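Local coordinates for protein unsaturated chondroitin disaccharide hydrolase (Streptococcus agalactiae, PDB 3ANI) that hydrolyses unsaturated chondroitin, hyaluronan and heparin disaccharides, releasing the unsaturated uronic acid, and prefers sulfated substrates, at residues A[5-10]-A[209-214]; A[37-42]-A[356-361]; A[103-108]-A[141-146]. The protein carries 1 engineered substitution. All blocks are in the same frame, centred on the assembly; numbering follows the deposited sequence.

Interaction 1: residues A[5-10]-A[209-214]; sequences KPVKVE and NVVRDD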
loop_
_atom_site.group_PDB
_atom_site.type_symbol
_atom_site.label_atom_id
_atom_site.label_comp_id
_atom_site.label_asym_id
_atom_site.label_seq_id
_atom_site.Cartn_x
_atom_site.Cartn_y
_atom_site.Cartn_z
ATOM N N LYS A 5 -4.687 -4.694 -22.287
ATOM C CA LYS A 5 -5.893 -4.270 -22.981
ATOM C C LYS A 5 -6.021 -2.744 -22.972
ATOM O O LYS A 5 -5.473 -2.086 -22.077
ATOM C CB LYS A 5 -7.132 -4.927 -22.364
ATOM C CG LYS A 5 -7.489 -4.450 -20.970
ATOM C CD LYS A 5 -8.811 -5.043 -20.565
ATOM C CE LYS A 5 -9.343 -4.394 -19.317
ATOM N NZ LYS A 5 -10.760 -4.783 -19.073
ATOM N N PRO A 6 -6.730 -2.175 -23.972
ATOM C CA PRO A 6 -6.852 -0.716 -24.018
ATOM C C PRO A 6 -7.834 -0.220 -22.972
ATOM O O PRO A 6 -8.884 -0.820 -22.762
ATOM C CB PRO A 6 -7.383 -0.437 -25.436
ATOM C CG PRO A 6 -7.343 -1.768 -26.169
ATOM C CD PRO A 6 -7.424 -2.815 -25.105
ATOM N N VAL A 7 -7.471 0.858 -22.297
ATOM C CA VAL A 7 -8.364 1.477 -21.330
ATOM C C VAL A 7 -8.566 2.934 -21.688
ATOM O O VAL A 7 -7.765 3.523 -22.410
ATOM C CB VAL A 7 -7.843 1.362 -19.871
ATOM C CG1 VAL A 7 -7.799 -0.098 -19.425
ATOM C CG2 VAL A 7 -6.475 2.033 -19.713
ATOM N N LYS A 8 -9.650 3.505 -21.184
ATOM C CA LYS A 8 -9.886 4.924 -21.313
ATOM C C LYS A 8 -8.983 5.700 -20.333
ATOM O O LYS A 8 -9.059 5.517 -19.111
ATOM C CB LYS A 8 -11.366 5.244 -21.082
ATOM C CG LYS A 8 -11.774 6.620 -21.578
ATOM C CD LYS A 8 -13.104 7.045 -20.983
ATOM C CE LYS A 8 -13.448 8.472 -21.395
ATOM N NZ LYS A 8 -14.672 8.948 -20.699
ATOM N N VAL A 9 -8.118 6.539 -20.901
ATOM C CA VAL A 9 -7.314 7.482 -20.142
ATOM C C VAL A 9 -8.022 8.839 -20.157
ATOM O O VAL A 9 -7.967 9.574 -21.154
ATOM C CB VAL A 9 -5.869 7.633 -20.719
ATOM C CG1 VAL A 9 -5.055 8.618 -19.888
ATOM C CG2 VAL A 9 -5.154 6.291 -20.776
ATOM N N GLU A 10 -8.704 9.157 -19.058
ATOM C CA GLU A 10 -9.335 10.461 -18.900
ATOM C C GLU A 10 -8.237 11.506 -18.827
ATOM O O GLU A 10 -7.163 11.236 -18.283
ATOM C CB GLU A 10 -10.163 10.519 -17.613
ATOM C CG GLU A 10 -11.314 9.508 -17.522
ATOM C CD GLU A 10 -12.066 9.567 -16.196
ATOM O OE1 GLU A 10 -11.646 10.315 -15.286
ATOM O OE2 GLU A 10 -13.083 8.854 -16.061
ATOM N N ASN A 209 -7.757 -8.423 -16.237
ATOM C CA ASN A 209 -8.954 -8.988 -15.614
ATOM C C ASN A 209 -9.493 -8.276 -14.368
ATOM O O ASN A 209 -10.654 -8.477 -14.017
ATOM C CB ASN A 209 -8.755 -10.480 -15.338
ATOM C CG ASN A 209 -8.551 -11.284 -16.610
ATOM O OD1 ASN A 209 -9.186 -11.015 -17.636
ATOM N ND2 ASN A 209 -7.660 -12.270 -16.554
ATOM N N VAL A 210 -8.672 -7.470 -13.693
ATOM C CA VAL A 210 -9.151 -6.714 -12.520
ATOM C C VAL A 210 -9.214 -5.196 -12.757
ATOM O O VAL A 210 -9.472 -4.421 -11.828
ATOM C CB VAL A 210 -8.372 -7.049 -11.198
ATOM C CG1 VAL A 210 -8.365 -8.558 -10.921
ATOM C CG2 VAL A 210 -6.961 -6.492 -11.220
ATOM N N VAL A 211 -8.977 -4.781 -13.997
ATOM C CA VAL A 211 -9.100 -3.379 -14.379
ATOM C C VAL A 211 -10.153 -3.275 -15.478
ATOM O O VAL A 211 -10.083 -3.996 -16.477
ATOM C CB VAL A 211 -7.747 -2.783 -14.892
ATOM C CG1 VAL A 211 -7.871 -1.282 -15.179
ATOM C CG2 VAL A 211 -6.608 -3.049 -13.902
ATOM N N ARG A 212 -11.129 -2.393 -15.286
ATOM C CA ARG A 212 -12.143 -2.140 -16.302
ATOM C C ARG A 212 -11.591 -1.255 -17.414
ATOM O O ARG A 212 -10.578 -0.575 -17.231
ATOM C CB ARG A 212 -13.359 -1.461 -15.686
ATOM C CG ARG A 212 -14.184 -2.317 -14.757
ATOM C CD ARG A 212 -15.366 -1.511 -14.290
ATOM N NE ARG A 212 -15.966 -2.067 -13.087
ATOM C CZ ARG A 212 -16.419 -1.339 -12.072
ATOM N NH1 ARG A 212 -16.948 -1.940 -11.014
ATOM N NH2 ARG A 212 -16.326 -0.016 -12.102
ATOM N N ASP A 213 -12.275 -1.249 -18.560
ATOM C CA ASP A 213 -11.845 -0.461 -19.716
ATOM C C ASP A 213 -11.937 1.052 -19.496
ATOM O O ASP A 213 -11.394 1.826 -20.281
ATOM C CB ASP A 213 -12.578 -0.894 -20.998
ATOM C CG ASP A 213 -14.090 -0.709 -20.921
ATOM O OD1 ASP A 213 -14.807 -1.700 -21.157
ATOM O OD2 ASP A 213 -14.571 0.415 -20.656
ATOM N N ASP A 214 -12.629 1.468 -18.436
ATOM C CA ASP A 214 -12.655 2.878 -18.046
ATOM C C ASP A 214 -11.615 3.196 -16.962
ATOM O O ASP A 214 -11.654 4.263 -16.352
ATOM C CB ASP A 214 -14.069 3.312 -17.624
ATOM C CG ASP A 214 -14.523 2.697 -16.298
ATOM O OD1 ASP A 214 -15.625 3.073 -15.841
ATOM O OD2 ASP A 214 -13.808 1.850 -15.713
HETATM O O HOH W 1 -13.218 6.592 -17.304
#
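The N-terminal arm of the enzyme crosses the surface where helix 193-210 gives way to a loop. Here K5, V7 and K8 meet V211, R212 and D213. The central bond is between backbones. K8 N donates to D213 O at 2.6 Å, and the bond is nearly straight, with 165° at the hydrogen. The donor lies close to the line of the carbonyl bond but is tilted 21° from the carbonyl plane. V7 CA also comes to D213 O, at 3.2 Å, in a CA-H...O contact. Two successive residues of the arm thus meet a single oxygen. Neither segment forms a regular strand here.

K5 makes the second link. With chi1 at 69°, K5 CG is flanked by its own N and C, and the extended chain beyond carries NZ across to V211 O. This hydrogen bond is 2.8 Å long but weak.

The fold behind the arm is the (alpha/alpha)6 barrel of glycoside hydrolase family 88. V211 is buried and packs on L271 of helix 266-280, with its side chain about 9 Å from that of the substrate-binding W251. V9 of the arm leans on I270 and N277 of the same helix. V7 CG1 lies 3.6 Å from R212 O and makes a looser apolar contact of 4.4 Å with V211 CG1.

A water closes the other end. It donates to E10 OE2 at 2.6 Å and to D214 O at 3.0 Å. E10 OE2 also forms a salt bridge with R282, and D214 OD2 bonds to S216 OG.

Interaction 2: residues A[37-42]-A[356-361]; sequences LKQLYI and RPLLLH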
loop_
_atom_site.group_PDB
_atom_site.type_symbol
_atom_site.label_atom_id
_atom_site.label_comp_id
_atom_site.label_asym_id
_atom_site.label_seq_id
_atom_site.Cartn_x
_atom_site.Cartn_y
_atom_site.Cartn_z
ATOM N N LEU A 37 6.483 9.742 14.549
ATOM C CA LEU A 37 7.440 8.982 15.342
ATOM C C LEU A 37 7.184 9.046 16.842
ATOM O O LEU A 37 7.380 8.050 17.539
ATOM C CB LEU A 37 8.871 9.413 15.025
ATOM C CG LEU A 37 9.620 8.522 14.036
ATOM C CD1 LEU A 37 8.877 8.376 12.717
ATOM C CD2 LEU A 37 11.010 9.077 13.811
ATOM N N LYS A 38 6.748 10.206 17.332
ATOM C CA LYS A 38 6.306 10.344 18.723
ATOM C C LYS A 38 5.247 9.298 19.047
ATOM O O LYS A 38 5.380 8.564 20.020
ATOM C CB LYS A 38 5.744 11.744 18.985
ATOM C CG LYS A 38 6.782 12.804 19.312
ATOM C CD LYS A 38 6.082 14.114 19.655
ATOM C CE LYS A 38 6.991 15.059 20.434
ATOM N NZ LYS A 38 6.207 16.111 21.167
ATOM N N GLN A 39 4.209 9.224 18.213
ATOM C CA GLN A 39 3.155 8.221 18.357
ATOM C C GLN A 39 3.702 6.802 18.241
ATOM O O GLN A 39 3.232 5.891 18.930
ATOM C CB GLN A 39 2.049 8.439 17.317
ATOM C CG GLN A 39 0.842 7.524 17.487
ATOM C CD GLN A 39 0.130 7.756 18.807
ATOM O OE1 GLN A 39 -0.345 8.856 19.081
ATOM N NE2 GLN A 39 0.056 6.718 19.633
ATOM N N LEU A 40 4.689 6.621 17.369
ATOM C CA LEU A 40 5.310 5.308 17.174
ATOM C C LEU A 40 6.078 4.846 18.412
ATOM O O LEU A 40 5.982 3.684 18.808
ATOM C CB LEU A 40 6.237 5.329 15.959
ATOM C CG LEU A 40 6.372 4.011 15.209
ATOM C CD1 LEU A 40 5.041 3.632 14.559
ATOM C CD2 LEU A 40 7.478 4.112 14.169
ATOM N N TYR A 41 6.842 5.763 19.008
ATOM C CA TYR A 41 7.583 5.480 20.236
ATOM C C TYR A 41 6.648 5.194 21.415
ATOM O O TYR A 41 6.948 4.348 22.258
ATOM C CB TYR A 41 8.561 6.610 20.557
ATOM C CG TYR A 41 9.867 6.499 19.801
ATOM C CD1 TYR A 41 10.035 7.118 18.561
ATOM C CD2 TYR A 41 10.933 5.765 20.317
ATOM C CE1 TYR A 41 11.232 7.017 17.856
ATOM C CE2 TYR A 41 12.135 5.655 19.620
ATOM C CZ TYR A 41 12.276 6.285 18.391
ATOM O OH TYR A 41 13.459 6.179 17.694
ATOM N N ILE A 42 5.507 5.877 21.444
ATOM C CA ILE A 42 4.478 5.616 22.451
ATOM C C ILE A 42 3.856 4.226 22.268
ATOM O O ILE A 42 3.618 3.515 23.244
ATOM C CB ILE A 42 3.396 6.727 22.459
ATOM C CG1 ILE A 42 3.974 8.015 23.044
ATOM C CG2 ILE A 42 2.177 6.302 23.262
ATOM C CD1 ILE A 42 3.161 9.249 22.724
ATOM N N ARG A 356 -3.140 5.047 19.734
ATOM C CA ARG A 356 -3.631 5.888 18.633
ATOM C C ARG A 356 -2.876 5.597 17.326
ATOM O O ARG A 356 -1.713 5.188 17.363
ATOM C CB ARG A 356 -3.515 7.378 18.992
ATOM C CG ARG A 356 -4.471 7.851 20.083
ATOM C CD ARG A 356 -5.867 8.176 19.556
ATOM N NE ARG A 356 -5.876 9.412 18.774
ATOM C CZ ARG A 356 -6.972 10.031 18.345
ATOM N NH1 ARG A 356 -6.865 11.147 17.633
ATOM N NH2 ARG A 356 -8.172 9.543 18.624
ATOM N N PRO A 357 -3.536 5.800 16.168
ATOM C CA PRO A 357 -2.866 5.551 14.890
ATOM C C PRO A 357 -2.096 6.784 14.408
ATOM O O PRO A 357 -2.207 7.850 15.011
ATOM C CB PRO A 357 -4.036 5.254 13.951
ATOM C CG PRO A 357 -5.174 6.066 14.502
ATOM C CD PRO A 357 -4.922 6.275 15.975
ATOM N N LEU A 358 -1.320 6.638 13.336
ATOM C CA LEU A 358 -0.628 7.778 12.733
ATOM C C LEU A 358 -1.614 8.603 11.911
ATOM O O LEU A 358 -1.539 9.836 11.875
ATOM C CB LEU A 358 0.524 7.308 11.842
ATOM C CG LEU A 358 1.595 6.380 12.414
ATOM C CD1 LEU A 358 2.645 6.068 11.356
ATOM C CD2 LEU A 358 2.240 6.975 13.657
ATOM N N LEU A 359 -2.547 7.898 11.275
ATOM C CA LEU A 359 -3.490 8.493 10.343
ATOM C C LEU A 359 -4.929 8.061 10.646
ATOM O O LEU A 359 -5.231 6.867 10.741
ATOM C CB LEU A 359 -3.100 8.103 8.917
ATOM C CG LEU A 359 -3.582 8.971 7.755
ATOM C CD1 LEU A 359 -2.861 10.331 7.753
ATOM C CD2 LEU A 359 -3.351 8.235 6.445
ATOM N N LEU A 360 -5.811 9.042 10.796
ATOM C CA LEU A 360 -7.228 8.785 11.080
ATOM C C LEU A 360 -8.076 8.669 9.803
ATOM O O LEU A 360 -7.608 8.976 8.702
ATOM C CB LEU A 360 -7.802 9.891 11.987
ATOM C CG LEU A 360 -7.150 10.166 13.352
ATOM C CD1 LEU A 360 -7.390 11.613 13.782
ATOM C CD2 LEU A 360 -7.642 9.199 14.413
ATOM N N HIS A 361 -9.316 8.208 9.969
ATOM C CA HIS A 361 -10.350 8.236 8.922
ATOM C C HIS A 361 -10.102 7.352 7.688
ATOM O O HIS A 361 -10.208 7.806 6.548
ATOM C CB HIS A 361 -10.676 9.675 8.511
ATOM C CG HIS A 361 -10.979 10.572 9.667
ATOM N ND1 HIS A 361 -12.167 10.515 10.363
ATOM C CD2 HIS A 361 -10.247 11.551 10.250
ATOM C CE1 HIS A 361 -12.153 11.418 11.327
ATOM N NE2 HIS A 361 -11.001 12.063 11.277
#
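Q39 of helix 26-47 reaches across to R356 and L358 in the loop before strand 362-363. The apolar part is small. L358 CD2 rests 3.9 Å from Q39 CB and 4.5 Å from L40 CD1.

The polar part is a close approach without a bond. Q39 CG is anti to the backbone N (chi1 -174°), and a bend at chi2 (63°) turns the amide onto the backbone and CB of R356. Q39 NE2 is 3.3 Å from R356 O, but the angle is too poor for a hydrogen bond. On the other branch, Q39 OE1 lies 3.5 Å from R356 CB. The guanidinium itself leads away from Q39, so amide and guanidinium do not meet, and R356 NH1 bonds to N349.

Partners beyond the two segments do the bonding: Q39 NE2 donates to N43 OD1 and I353 O, and N43 ND2 donates to R356 O. The helix and loop therefore meet directly by van der Waals packing, while N43 bridges the amide of buried Q39 and the backbone O of R356.

Interaction 3: residues A[103-108]-A[141-146]; sequences NRINNR and IKAADK
K142 has CG anti to its carbonyl carbon (chi1 -83°), and its extended chain carries NZ over to the side chain of N106. K146 bends at chi2 (72°) instead, which turns its NZ to R108.

K142 NZ donates to N106 OD1 at 2.8 Å, with the donor tilted 27° from the carbonyl plane. The same ammonium forms a salt bridge with E138, so N106 shares it with that carboxylate.

I105 fills the middle of the contact. Its CD1 reaches the backbone of the opposite helix, 3.3 Å from K142 O, and lies 4.1 Å from K146 CB. CG2 rests 3.8 Å from K142 CB, and CG1 packs 4.2 Å from A143 CB.

R108 follows the end of helix 88-106 with positive phi. K146 NZ sits at the edge of its guanidinium, 3.0 Å from R108 NE. Two donors this close make the detail doubtful. The salt bridge from K146 NZ to E149 probably offsets some of the like charge.

Helices 88-106 and 134-151 are neighbours in the outer layer of the barrel. Y120 of helix 116-131 packs on both I105 and A143, and A144 leans on L182 and A186 of helix 181-190.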
loop_
_atom_site.group_PDB
_atom_site.type_symbol
_atom_site.label_atom_id
_atom_site.label_comp_id
_atom_site.label_asym_id
_atom_site.label_seq_id
_atom_site.Cartn_x
_atom_site.Cartn_y
_atom_site.Cartn_z
ATOM N N ASN A 103 9.658 -17.638 12.062
ATOM C CA ASN A 103 8.973 -18.702 12.781
ATOM C C ASN A 103 7.602 -18.996 12.161
ATOM O O ASN A 103 7.213 -20.161 12.017
ATOM C CB ASN A 103 8.851 -18.332 14.266
ATOM C CG ASN A 103 7.993 -19.306 15.048
ATOM O OD1 ASN A 103 6.773 -19.169 15.101
ATOM N ND2 ASN A 103 8.630 -20.288 15.669
ATOM N N ARG A 104 6.889 -17.933 11.787
ATOM C CA ARG A 104 5.555 -18.040 11.191
ATOM C C ARG A 104 5.531 -18.834 9.883
ATOM O O ARG A 104 4.664 -19.688 9.694
ATOM C CB ARG A 104 4.944 -16.651 10.976
ATOM C CG ARG A 104 3.478 -16.682 10.560
ATOM C CD ARG A 104 2.894 -15.294 10.450
ATOM N NE ARG A 104 1.547 -15.331 9.888
ATOM C CZ ARG A 104 0.747 -14.276 9.756
ATOM N NH1 ARG A 104 1.144 -13.072 10.154
ATOM N NH2 ARG A 104 -0.458 -14.427 9.225
ATOM N N ILE A 105 6.479 -18.555 8.991
ATOM C CA ILE A 105 6.508 -19.185 7.671
ATOM C C ILE A 105 7.028 -20.630 7.736
ATOM O O ILE A 105 6.657 -21.468 6.908
ATOM C CB ILE A 105 7.290 -18.303 6.633
ATOM C CG1 ILE A 105 6.614 -18.319 5.243
ATOM C CG2 ILE A 105 8.805 -18.587 6.635
ATOM C CD1 ILE A 105 6.881 -19.538 4.375
ATOM N N ASN A 106 7.870 -20.908 8.734
ATOM C CA ASN A 106 8.384 -22.256 8.985
ATOM C C ASN A 106 7.297 -23.207 9.467
ATOM O O ASN A 106 7.329 -24.398 9.153
ATOM C CB ASN A 106 9.521 -22.222 10.012
ATOM C CG ASN A 106 10.823 -21.684 9.437
ATOM O OD1 ASN A 106 11.036 -21.687 8.224
ATOM N ND2 ASN A 106 11.705 -21.227 10.313
ATOM N N ASN A 107 6.339 -22.665 10.219
ATOM C CA ASN A 107 5.259 -23.446 10.821
ATOM C C ASN A 107 3.906 -23.258 10.124
ATOM O O ASN A 107 2.899 -23.835 10.546
ATOM C CB ASN A 107 5.129 -23.114 12.318
ATOM C CG ASN A 107 6.425 -23.333 13.093
ATOM O OD1 ASN A 107 7.242 -24.184 12.746
ATOM N ND2 ASN A 107 6.608 -22.563 14.160
ATOM N N ARG A 108 3.894 -22.448 9.064
ATOM C CA ARG A 108 2.684 -22.142 8.275
ATOM C C ARG A 108 1.488 -21.642 9.099
ATOM O O ARG A 108 0.350 -22.056 8.875
ATOM C CB ARG A 108 2.268 -23.330 7.389
ATOM C CG ARG A 108 3.123 -23.534 6.140
ATOM C CD ARG A 108 4.213 -24.570 6.374
ATOM N NE ARG A 108 4.729 -25.125 5.121
ATOM C CZ ARG A 108 5.410 -26.266 5.022
ATOM N NH1 ARG A 108 5.663 -26.994 6.105
ATOM N NH2 ARG A 108 5.837 -26.688 3.836
ATOM N N ILE A 141 12.614 -15.403 1.100
ATOM C CA ILE A 141 12.722 -16.467 0.091
ATOM C C ILE A 141 11.713 -17.597 0.350
ATOM O O ILE A 141 11.065 -18.087 -0.581
ATOM C CB ILE A 141 14.170 -17.037 -0.004
ATOM C CG1 ILE A 141 15.187 -15.935 -0.355
ATOM C CG2 ILE A 141 14.246 -18.203 -1.001
ATOM C CD1 ILE A 141 14.896 -15.147 -1.645
ATOM N N LYS A 142 11.575 -17.987 1.617
ATOM C CA LYS A 142 10.623 -19.024 2.013
ATOM C C LYS A 142 9.173 -18.606 1.775
ATOM O O LYS A 142 8.343 -19.430 1.382
ATOM C CB LYS A 142 10.830 -19.426 3.472
ATOM C CG LYS A 142 11.933 -20.446 3.666
ATOM C CD LYS A 142 12.003 -20.908 5.101
ATOM C CE LYS A 142 13.097 -21.946 5.291
ATOM N NZ LYS A 142 13.384 -22.159 6.737
ATOM N N ALA A 143 8.883 -17.327 2.009
ATOM C CA ALA A 143 7.566 -16.761 1.724
ATOM C C ALA A 143 7.308 -16.682 0.218
ATOM O O ALA A 143 6.172 -16.830 -0.231
ATOM C CB ALA A 143 7.419 -15.387 2.373
ATOM N N ALA A 144 8.370 -16.449 -0.551
ATOM C CA ALA A 144 8.298 -16.432 -2.015
ATOM C C ALA A 144 8.095 -17.831 -2.601
ATOM O O ALA A 144 7.389 -17.987 -3.598
ATOM C CB ALA A 144 9.543 -15.780 -2.608
ATOM N N ASP A 145 8.712 -18.836 -1.978
ATOM C CA ASP A 145 8.563 -20.233 -2.403
ATOM C C ASP A 145 7.176 -20.778 -2.091
ATOM O O ASP A 145 6.676 -21.647 -2.806
ATOM C CB ASP A 145 9.641 -21.126 -1.775
ATOM C CG ASP A 145 10.997 -20.971 -2.449
ATOM O OD1 ASP A 145 11.041 -20.558 -3.630
ATOM O OD2 ASP A 145 12.021 -21.267 -1.800
ATOM N N LYS A 146 6.565 -20.260 -1.024
ATOM C CA LYS A 146 5.197 -20.615 -0.654
ATOM C C LYS A 146 4.189 -19.931 -1.575
ATOM O O LYS A 146 3.059 -20.399 -1.735
ATOM C CB LYS A 146 4.916 -20.236 0.803
ATOM C CG LYS A 146 3.890 -21.128 1.502
ATOM C CD LYS A 146 4.464 -22.516 1.805
ATOM C CE LYS A 146 3.387 -23.473 2.303
ATOM N NZ LYS A 146 3.839 -24.892 2.239
#

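Overall arrangement
The three contacts are spread around the helical barrel and do not touch. Interactions 1 and 2 lie on opposite sides of the chain's centre, with centres 37 Å apart. Interaction 3 is 35 Å from interaction 1 and 30 Å from interaction 2, again between centres. Along the chain, 103-108 and 141-146 are nested inside the loops closed by both other contacts, whose own segments alternate. Two contacts have a side chain some 10 Å from catalytic positions, but neither forms part of the site. In interaction 3, the A143 side chain is about 10 Å from that of the nucleophile D115. In interaction 1, V211 is about 11 Å, side chain to side chain, from N175 at the proton-donor position. Interaction 2 lies away from the annotated sites.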